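Side-chain contacts in polysaccharide deacetylase (Ammonifex degensii, PDB 4WCJ), which probably removes N-acetyl groups from poly-beta-1,6-N-acetyl-D-glucosamine, as a zinc-binding member of carbohydrate esterase family 4: residues A[62-67]-A[251-256]; A[86-91]-A[234-239]; A[93-98]-A[110-115]. One frame throughout, in Å; residues are numbered along the deposited sequence.

Overall arrangement
The three contacts join a helix pair, two surface loops and a helix-strand pair around the curled parallel sheet of the beta/alpha barrel. In chain order the first segments run 62-67, 86-91, 93-98, and their partners return in reverse: contact 3 closes a short span, contact 2 encloses it, and contact 1 encloses both. Contact 1 pairs helix 55-67 with the last helix, 253-261; contact 3 seats helix 102-114 on strand 91-99. Their centres are about 13 Å apart and a salt bridge links them. Contact 2, about 20 Å from contact 3 between centres, joins loops leading into strands 91-99 and 242-247. Contacts 1 and 2 lie away from the zinc site, while contact 3 packs the wall beside it.

Contact 1: A[62-67]-A[251-256]; sequences LDYLRQ and DSWPQV
With CG anti to the backbone N in both Tyr64 (chi1 178°) and Trp253 (chi1 168°), each aromatic group reaches out from its own helix, and the two meet between the helices. Leu65 takes the other course, its CG anti to the carbonyl carbon (chi1 -79°), which swings the branched end round toward the indole. The six-membered ring of Trp253 does most of the touching. Its CZ2 lies 3.9 Å from CD2 of Tyr64, the two rings crossing obliquely. Next to it, CH2 of the indole lies 4.0 Å from CG of Leu65, which approaches at the ring edge, near its plane, as the two side chains run past each other in opposite senses. One turn further along helix 253-261, CG1 of Val256 approaches CD2 of Leu65 at 4.3 Å. Leu65 also touches Phe72 of strand 71-72 and Ala260 of the terminal helix, and Tyr64 touches Ala257 and Gln261 of that helix. No hydrogen bond crosses the interface. Its cohesion is therefore dispersive and hydrophobic, graded from the buried Leu65 and Val256 to a partly exposed aromatic pair, and it joins the last helix to helix 55-67 without any directional bond.

Contact 2: A[86-91]-A[234-239]; sequences IHLPGK and VNRPGD
Leu88 and Pro237 meet where two irregular loops pass at the surface. Along 86-91, Ile86 comes first and turns to Asp80 of helix 75-82, to which its backbone is also hydrogen-bonded. Leu88 then makes the contact: with chi1 at -70° its CG is anti to the carbonyl carbon, and the branched end meets the CG corner of the proline ring. CG of Pro237 is 3.8 Å from CG of Leu88 and equally 3.8 Å from its CD1, the two side chains crossing at about a right angle. The other methyl, CD2, lies 4.3 Å from NH1 of Arg236, oblique to the guanidinium. A cis peptide bond leads into Pro89, and Lys91 begins the barrel strand, its amine bonded to the carbonyl of Trp259. On the partner loop a type II turn, Arg236 to Asp239, presents Pro237; Arg236 N donates nearly straight (177°) to Asp239 OD2 at 2.9 Å, from above the carboxylate plane. CD of Pro237 sits over one face of the Arg236 guanidinium, 3.9 Å above its plane and toward the rim, and Arg236 NH2 bonds to the carbonyl of Asp35. The chemistry across the loops is thus a small apolar contact, while polar bonds within and beyond the second loop hold its shape.

Contact 3: A[93-98]-A[110-115]; sequences VLVTFD and PVLKKR
Leu112 points from helix 102-114 down onto the barrel wall and spreads its two methyls against Phe97 and Val95, alternate residues on one side of strand 91-99. CD1 comes to 4.2 Å from CE1 of Phe97, approaching the ring obliquely. CD2 goes to Val95, 4.5 Å from its CG1. The leucine's chi1 of -66°, CG anti to the carbonyl carbon, turns the fork to the strand, one methyl for each side chain. The contact is loose and wholly apolar; all three residues are buried. Further groups complete the same layer: Phe119 and Ile117 also border Leu112, Phe121 touches Phe97, and the ring of Tyr42 meets that of Phe97 with the planes about 25° apart.

At the C-terminal end of the helix, Arg115 folds back along the last turn. Its NH2 donates to the carbonyl O of Val111 at 3.0 Å, with an N-H...O angle of 153°; the acceptor lies at the guanidinium edge, in its plane. NE of the same group forms a salt bridge with Asp63, so one guanidinium links the end of this helix to helix 55-67. On the opposite side of the strand, Asp98 pairs with Arg245 and touches His157, a zinc ligand. The side chain of Phe97 is about 9 Å from the zinc ion, two residues before the zinc ligand Asp99. The arrangement is that of a beta-alpha-beta crossover, strand 91-99, helix 102-114, strand 119-123, within the beta/alpha barrel of family 4 carbohydrate esterases.

Contact 1: A[62-67]-A[251-256]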
loop_
_atom_site.group_PDB
_atom_site.type_symbol
_atom_site.label_atom_id
_atom_site.label_comp_id
_atom_site.label_asym_id
_atom_site.label_seq_id
_atom_site.Cartn_x
_atom_site.Cartn_y
_atom_site.Cartn_z
ATOM N N LEU A 62 12.916 -8.071 5.431
ATOM C CA LEU A 62 12.371 -9.068 4.524
ATOM C C LEU A 62 13.024 -10.415 4.786
ATOM O O LEU A 62 12.344 -11.434 4.883
ATOM C CB LEU A 62 12.579 -8.649 3.069
ATOM C CG LEU A 62 11.956 -7.306 2.693
ATOM C CD1 LEU A 62 12.184 -7.014 1.210
ATOM C CD2 LEU A 62 10.476 -7.293 3.027
ATOM N N ASP A 63 14.345 -10.403 4.922
ATOM C CA ASP A 63 15.089 -11.624 5.185
ATOM C C ASP A 63 14.648 -12.268 6.494
ATOM O O ASP A 63 14.457 -13.480 6.549
ATOM C CB ASP A 63 16.593 -11.344 5.206
ATOM C CG ASP A 63 17.145 -11.036 3.826
ATOM O OD1 ASP A 63 16.460 -11.351 2.832
ATOM O OD2 ASP A 63 18.262 -10.483 3.733
ATOM N N TYR A 64 14.478 -11.465 7.542
ATOM C CA TYR A 64 14.067 -12.017 8.829
ATOM C C TYR A 64 12.712 -12.705 8.724
ATOM O O TYR A 64 12.543 -13.821 9.198
ATOM C CB TYR A 64 14.013 -10.938 9.911
ATOM C CG TYR A 64 13.552 -11.487 11.241
ATOM C CD1 TYR A 64 14.397 -12.271 12.017
ATOM C CD2 TYR A 64 12.266 -11.244 11.710
ATOM C CE1 TYR A 64 13.982 -12.788 13.227
ATOM C CE2 TYR A 64 11.840 -11.759 12.925
ATOM C CZ TYR A 64 12.703 -12.530 13.676
ATOM O OH TYR A 64 12.289 -13.047 14.882
ATOM N N LEU A 65 11.756 -12.033 8.093
ATOM C CA LEU A 65 10.411 -12.576 7.944
ATOM C C LEU A 65 10.449 -13.927 7.243
ATOM O O LEU A 65 9.849 -14.894 7.707
ATOM C CB LEU A 65 9.519 -11.600 7.171
ATOM C CG LEU A 65 8.953 -10.416 7.959
ATOM C CD1 LEU A 65 8.222 -9.457 7.034
ATOM C CD2 LEU A 65 8.030 -10.905 9.062
ATOM N N ARG A 66 11.175 -13.986 6.133
ATOM C CA ARG A 66 11.337 -15.220 5.379
ATOM C C ARG A 66 12.050 -16.286 6.208
ATOM O O ARG A 66 11.636 -17.446 6.237
ATOM C CB ARG A 66 12.101 -14.937 4.081
ATOM C CG ARG A 66 12.412 -16.158 3.240
ATOM C CD ARG A 66 12.517 -15.778 1.765
ATOM N NE ARG A 66 11.203 -15.572 1.158
ATOM C CZ ARG A 66 11.015 -15.040 -0.045
ATOM N NH1 ARG A 66 12.055 -14.646 -0.762
ATOM N NH2 ARG A 66 9.788 -14.893 -0.525
ATOM N N GLN A 67 13.117 -15.876 6.887
ATOM C CA GLN A 67 13.908 -16.768 7.728
ATOM C C GLN A 67 13.059 -17.493 8.775
ATOM O O GLN A 67 13.239 -18.691 8.993
ATOM C CB GLN A 67 15.030 -15.983 8.418
ATOM C CG GLN A 67 15.958 -16.823 9.286
ATOM C CD GLN A 67 16.967 -15.980 10.049
ATOM O OE1 GLN A 67 16.891 -14.751 10.051
ATOM N NE2 GLN A 67 17.919 -16.639 10.703
ATOM N N ASP A 251 9.431 1.565 15.882
ATOM C CA ASP A 251 8.638 1.121 17.027
ATOM C C ASP A 251 7.659 -0.007 16.704
ATOM O O ASP A 251 7.326 -0.811 17.575
ATOM C CB ASP A 251 7.869 2.302 17.622
ATOM C CG ASP A 251 8.740 3.178 18.496
ATOM O OD1 ASP A 251 9.729 2.658 19.063
ATOM O OD2 ASP A 251 8.434 4.382 18.621
ATOM N N SER A 252 7.196 -0.067 15.460
ATOM C CA SER A 252 6.202 -1.068 15.084
ATOM C C SER A 252 6.846 -2.361 14.605
ATOM O O SER A 252 6.239 -3.428 14.696
ATOM C CB SER A 252 5.273 -0.526 13.998
ATOM O OG SER A 252 5.980 -0.301 12.794
ATOM N N TRP A 253 8.068 -2.269 14.087
ATOM C CA TRP A 253 8.755 -3.458 13.589
ATOM C C TRP A 253 8.936 -4.564 14.639
ATOM O O TRP A 253 8.693 -5.727 14.325
ATOM C CB TRP A 253 10.119 -3.101 12.993
ATOM C CG TRP A 253 10.936 -4.332 12.741
ATOM C CD1 TRP A 253 12.066 -4.718 13.404
ATOM C CD2 TRP A 253 10.657 -5.363 11.789
ATOM N NE1 TRP A 253 12.519 -5.918 12.908
ATOM C CE2 TRP A 253 11.672 -6.333 11.914
ATOM C CE3 TRP A 253 9.656 -5.554 10.830
ATOM C CZ2 TRP A 253 11.710 -7.475 11.121
ATOM C CZ3 TRP A 253 9.693 -6.690 10.052
ATOM C CH2 TRP A 253 10.713 -7.635 10.198
ATOM N N PRO A 254 9.369 -4.225 15.875
ATOM C CA PRO A 254 9.473 -5.292 16.882
ATOM C C PRO A 254 8.190 -6.109 17.041
ATOM O O PRO A 254 8.258 -7.318 17.259
ATOM C CB PRO A 254 9.784 -4.522 18.170
ATOM C CG PRO A 254 10.534 -3.328 17.701
ATOM C CD PRO A 254 9.905 -2.950 16.387
ATOM N N GLN A 255 7.043 -5.452 16.907
ATOM C CA GLN A 255 5.750 -6.111 17.060
ATOM C C GLN A 255 5.464 -7.074 15.923
ATOM O O GLN A 255 4.902 -8.147 16.135
ATOM C CB GLN A 255 4.634 -5.072 17.142
ATOM C CG GLN A 255 4.906 -3.976 18.154
ATOM C CD GLN A 255 5.122 -4.521 19.549
ATOM O OE1 GLN A 255 4.623 -5.595 19.895
ATOM N NE2 GLN A 255 5.870 -3.783 20.361
ATOM N N VAL A 256 5.835 -6.673 14.713
ATOM C CA VAL A 256 5.658 -7.527 13.547
ATOM C C VAL A 256 6.609 -8.712 13.651
ATOM O O VAL A 256 6.214 -9.858 13.430
ATOM C CB VAL A 256 5.901 -6.757 12.235
ATOM C CG1 VAL A 256 5.936 -7.715 11.039
ATOM C CG2 VAL A 256 4.830 -5.690 12.043
#

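Contact 2: A[86-91]-A[234-239]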
loop_
_atom_site.group_PDB
_atom_site.type_symbol
_atom_site.label_atom_id
_atom_site.label_comp_id
_atom_site.label_asym_id
_atom_site.label_seq_id
_atom_site.Cartn_x
_atom_site.Cartn_y
_atom_site.Cartn_z
ATOM N N ILE A 86 -10.295 -18.055 -1.878
ATOM C CA ILE A 86 -9.333 -19.138 -1.763
ATOM C C ILE A 86 -9.184 -19.332 -0.282
ATOM O O ILE A 86 -9.665 -18.512 0.498
ATOM C CB ILE A 86 -7.964 -18.841 -2.397
ATOM C CG1 ILE A 86 -7.251 -17.736 -1.606
ATOM C CG2 ILE A 86 -8.115 -18.540 -3.883
ATOM C CD1 ILE A 86 -5.839 -17.454 -2.063
ATOM N N HIS A 87 -8.516 -20.398 0.127
ATOM C CA HIS A 87 -8.583 -20.755 1.527
ATOM C C HIS A 87 -7.249 -20.904 2.239
ATOM O O HIS A 87 -6.588 -21.936 2.137
ATOM C CB HIS A 87 -9.396 -22.040 1.676
ATOM C CG HIS A 87 -10.870 -21.825 1.544
ATOM N ND1 HIS A 87 -11.567 -22.117 0.389
ATOM C CD2 HIS A 87 -11.778 -21.318 2.412
ATOM C CE1 HIS A 87 -12.840 -21.813 0.559
ATOM N NE2 HIS A 87 -12.996 -21.325 1.778
ATOM N N LEU A 88 -6.870 -19.834 2.935
ATOM C CA LEU A 88 -5.977 -19.902 4.088
ATOM C C LEU A 88 -4.645 -20.567 3.690
ATOM O O LEU A 88 -4.271 -20.465 2.528
ATOM C CB LEU A 88 -6.728 -20.608 5.226
ATOM C CG LEU A 88 -7.883 -19.793 5.828
ATOM C CD1 LEU A 88 -9.186 -19.967 5.048
ATOM C CD2 LEU A 88 -8.089 -20.112 7.305
ATOM N N PRO A 89 -3.861 -21.145 4.633
ATOM C CA PRO A 89 -3.698 -21.086 6.092
ATOM C C PRO A 89 -2.379 -20.437 6.524
ATOM O O PRO A 89 -1.639 -19.922 5.687
ATOM C CB PRO A 89 -3.737 -22.565 6.494
ATOM C CG PRO A 89 -3.287 -23.323 5.245
ATOM C CD PRO A 89 -3.162 -22.328 4.110
ATOM N N GLY A 90 -2.111 -20.445 7.829
ATOM C CA GLY A 90 -0.846 -19.972 8.367
ATOM C C GLY A 90 -0.626 -18.465 8.432
ATOM O O GLY A 90 -1.571 -17.677 8.472
ATOM N N LYS A 91 0.650 -18.084 8.419
ATOM C CA LYS A 91 1.107 -16.710 8.622
ATOM C C LYS A 91 1.452 -15.992 7.305
ATOM O O LYS A 91 2.463 -16.309 6.682
ATOM C CB LYS A 91 2.337 -16.733 9.531
ATOM C CG LYS A 91 2.527 -15.513 10.371
ATOM C CD LYS A 91 2.053 -15.744 11.802
ATOM C CE LYS A 91 3.153 -16.346 12.660
ATOM N NZ LYS A 91 2.821 -16.270 14.114
ATOM N N VAL A 234 -4.116 -8.042 12.495
ATOM C CA VAL A 234 -4.004 -9.258 11.696
ATOM C C VAL A 234 -5.292 -9.428 10.911
ATOM O O VAL A 234 -6.366 -9.568 11.497
ATOM C CB VAL A 234 -3.751 -10.525 12.544
ATOM C CG1 VAL A 234 -3.789 -11.775 11.655
ATOM C CG2 VAL A 234 -2.421 -10.434 13.272
ATOM N N ASN A 235 -5.183 -9.408 9.585
ATOM C CA ASN A 235 -6.351 -9.557 8.726
ATOM C C ASN A 235 -6.704 -11.026 8.533
ATOM O O ASN A 235 -5.820 -11.866 8.372
ATOM C CB ASN A 235 -6.113 -8.874 7.375
ATOM C CG ASN A 235 -5.884 -7.374 7.519
ATOM O OD1 ASN A 235 -6.826 -6.605 7.712
ATOM N ND2 ASN A 235 -4.626 -6.956 7.441
ATOM N N ARG A 236 -8.002 -11.321 8.565
ATOM C CA ARG A 236 -8.501 -12.692 8.505
ATOM C C ARG A 236 -9.499 -12.856 7.355
ATOM O O ARG A 236 -10.070 -11.870 6.893
ATOM C CB ARG A 236 -9.153 -13.072 9.839
ATOM C CG ARG A 236 -8.194 -13.110 11.026
ATOM C CD ARG A 236 -7.306 -14.346 10.988
ATOM N NE ARG A 236 -8.091 -15.581 11.043
ATOM C CZ ARG A 236 -7.583 -16.803 10.906
ATOM N NH1 ARG A 236 -8.379 -17.863 10.966
ATOM N NH2 ARG A 236 -6.280 -16.970 10.710
ATOM N N PRO A 237 -9.710 -14.099 6.884
ATOM C CA PRO A 237 -10.708 -14.296 5.824
ATOM C C PRO A 237 -12.074 -13.736 6.215
ATOM O O PRO A 237 -12.509 -13.899 7.359
ATOM C CB PRO A 237 -10.755 -15.819 5.669
ATOM C CG PRO A 237 -9.408 -16.278 6.100
ATOM C CD PRO A 237 -8.998 -15.347 7.211
ATOM N N GLY A 238 -12.726 -13.058 5.278
ATOM C CA GLY A 238 -14.010 -12.436 5.547
ATOM C C GLY A 238 -13.899 -10.983 5.969
ATOM O O GLY A 238 -14.886 -10.371 6.375
ATOM N N ASP A 239 -12.697 -10.427 5.878
ATOM C CA ASP A 239 -12.496 -9.020 6.210
ATOM C C ASP A 239 -12.674 -8.124 4.991
ATOM O O ASP A 239 -12.820 -6.915 5.130
ATOM C CB ASP A 239 -11.108 -8.796 6.813
ATOM C CG ASP A 239 -11.052 -9.118 8.296
ATOM O OD1 ASP A 239 -12.119 -9.359 8.902
ATOM O OD2 ASP A 239 -9.936 -9.117 8.856
#

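Contact 3: A[93-98]-A[110-115]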
loop_
_atom_site.group_PDB
_atom_site.type_symbol
_atom_site.label_atom_id
_atom_site.label_comp_id
_atom_site.label_asym_id
_atom_site.label_seq_id
_atom_site.Cartn_x
_atom_site.Cartn_y
_atom_site.Cartn_z
ATOM N N VAL A 93 1.971 -12.392 4.734
ATOM C CA VAL A 93 2.356 -10.980 4.690
ATOM C C VAL A 93 2.315 -10.411 3.273
ATOM O O VAL A 93 2.811 -11.027 2.335
ATOM C CB VAL A 93 3.773 -10.750 5.274
ATOM C CG1 VAL A 93 4.282 -9.351 4.944
ATOM C CG2 VAL A 93 3.764 -10.949 6.774
ATOM N N LEU A 94 1.707 -9.234 3.137
ATOM C CA LEU A 94 1.745 -8.456 1.906
ATOM C C LEU A 94 2.584 -7.195 2.103
ATOM O O LEU A 94 2.364 -6.429 3.052
ATOM C CB LEU A 94 0.333 -8.076 1.461
ATOM C CG LEU A 94 0.225 -7.168 0.231
ATOM C CD1 LEU A 94 0.902 -7.801 -0.978
ATOM C CD2 LEU A 94 -1.224 -6.862 -0.085
ATOM N N VAL A 95 3.547 -6.985 1.212
ATOM C CA VAL A 95 4.345 -5.765 1.217
ATOM C C VAL A 95 3.656 -4.685 0.387
ATOM O O VAL A 95 3.268 -4.932 -0.757
ATOM C CB VAL A 95 5.768 -6.017 0.661
ATOM C CG1 VAL A 95 6.556 -4.717 0.594
ATOM C CG2 VAL A 95 6.491 -7.051 1.505
ATOM N N THR A 96 3.470 -3.502 0.972
ATOM C CA THR A 96 2.929 -2.365 0.226
ATOM C C THR A 96 3.744 -1.087 0.445
ATOM O O THR A 96 4.366 -0.886 1.503
ATOM C CB THR A 96 1.439 -2.072 0.588
ATOM O OG1 THR A 96 1.356 -1.366 1.836
ATOM C CG2 THR A 96 0.623 -3.356 0.643
ATOM N N PHE A 97 3.718 -0.225 -0.568
ATOM C CA PHE A 97 4.331 1.097 -0.516
ATOM C C PHE A 97 3.317 2.169 -0.883
ATOM O O PHE A 97 2.559 1.987 -1.838
ATOM C CB PHE A 97 5.516 1.196 -1.479
ATOM C CG PHE A 97 6.757 0.524 -0.986
ATOM C CD1 PHE A 97 6.883 -0.848 -1.040
ATOM C CD2 PHE A 97 7.798 1.275 -0.467
ATOM C CE1 PHE A 97 8.030 -1.466 -0.592
ATOM C CE2 PHE A 97 8.948 0.659 -0.013
ATOM C CZ PHE A 97 9.060 -0.709 -0.068
ATOM N N ASP A 98 3.321 3.280 -0.146
ATOM C CA ASP A 98 2.470 4.443 -0.450
ATOM C C ASP A 98 3.242 5.629 -1.008
ATOM O O ASP A 98 4.284 5.970 -0.474
ATOM C CB ASP A 98 1.733 4.928 0.803
ATOM C CG ASP A 98 0.562 4.048 1.177
ATOM O OD1 ASP A 98 0.361 2.994 0.528
ATOM O OD2 ASP A 98 -0.148 4.411 2.137
ATOM N N PRO A 110 15.159 -3.381 -6.301
ATOM C CA PRO A 110 16.201 -4.408 -6.446
ATOM C C PRO A 110 16.197 -5.434 -5.310
ATOM O O PRO A 110 16.418 -6.625 -5.559
ATOM C CB PRO A 110 17.500 -3.596 -6.437
ATOM C CG PRO A 110 17.092 -2.241 -6.929
ATOM C CD PRO A 110 15.735 -2.023 -6.334
ATOM N N VAL A 111 15.944 -4.967 -4.092
ATOM C CA VAL A 111 15.839 -5.840 -2.925
ATOM C C VAL A 111 14.702 -6.839 -3.123
ATOM O O VAL A 111 14.879 -8.039 -2.916
ATOM C CB VAL A 111 15.593 -5.029 -1.617
ATOM C CG1 VAL A 111 15.262 -5.959 -0.468
ATOM C CG2 VAL A 111 16.799 -4.163 -1.274
ATOM N N LEU A 112 13.540 -6.328 -3.533
ATOM C CA LEU A 112 12.350 -7.142 -3.755
ATOM C C LEU A 112 12.531 -8.120 -4.913
ATOM O O LEU A 112 12.071 -9.261 -4.856
ATOM C CB LEU A 112 11.142 -6.249 -4.033
ATOM C CG LEU A 112 10.739 -5.404 -2.827
ATOM C CD1 LEU A 112 9.886 -4.203 -3.249
ATOM C CD2 LEU A 112 9.997 -6.268 -1.810
ATOM N N LYS A 113 13.170 -7.645 -5.973
ATOM C CA LYS A 113 13.343 -8.456 -7.174
ATOM C C LYS A 113 14.293 -9.614 -6.897
ATOM O O LYS A 113 14.039 -10.750 -7.298
ATOM C CB LYS A 113 13.852 -7.593 -8.329
ATOM C CG LYS A 113 13.953 -8.326 -9.662
ATOM C CD LYS A 113 14.061 -7.349 -10.825
ATOM C CE LYS A 113 15.380 -6.588 -10.810
ATOM N NZ LYS A 113 15.505 -5.663 -11.976
ATOM N N LYS A 114 15.380 -9.323 -6.189
ATOM C CA LYS A 114 16.402 -10.327 -5.895
ATOM C C LYS A 114 15.859 -11.398 -4.950
ATOM O O LYS A 114 16.441 -12.471 -4.817
ATOM C CB LYS A 114 17.646 -9.657 -5.302
ATOM C CG LYS A 114 18.907 -10.509 -5.322
ATOM C CD LYS A 114 20.171 -9.695 -5.022
ATOM C CE LYS A 114 20.211 -9.181 -3.583
ATOM N NZ LYS A 114 19.411 -7.927 -3.363
ATOM N N ARG A 115 14.738 -11.093 -4.297
ATOM C CA ARG A 115 14.061 -12.038 -3.412
ATOM C C ARG A 115 12.737 -12.540 -3.984
ATOM O O ARG A 115 12.071 -13.370 -3.367
ATOM C CB ARG A 115 13.816 -11.393 -2.044
ATOM C CG ARG A 115 15.083 -11.211 -1.244
ATOM C CD ARG A 115 14.955 -10.128 -0.193
ATOM N NE ARG A 115 16.212 -9.967 0.531
ATOM C CZ ARG A 115 17.268 -9.317 0.055
ATOM N NH1 ARG A 115 18.373 -9.232 0.784
ATOM N NH2 ARG A 115 17.227 -8.761 -1.154
#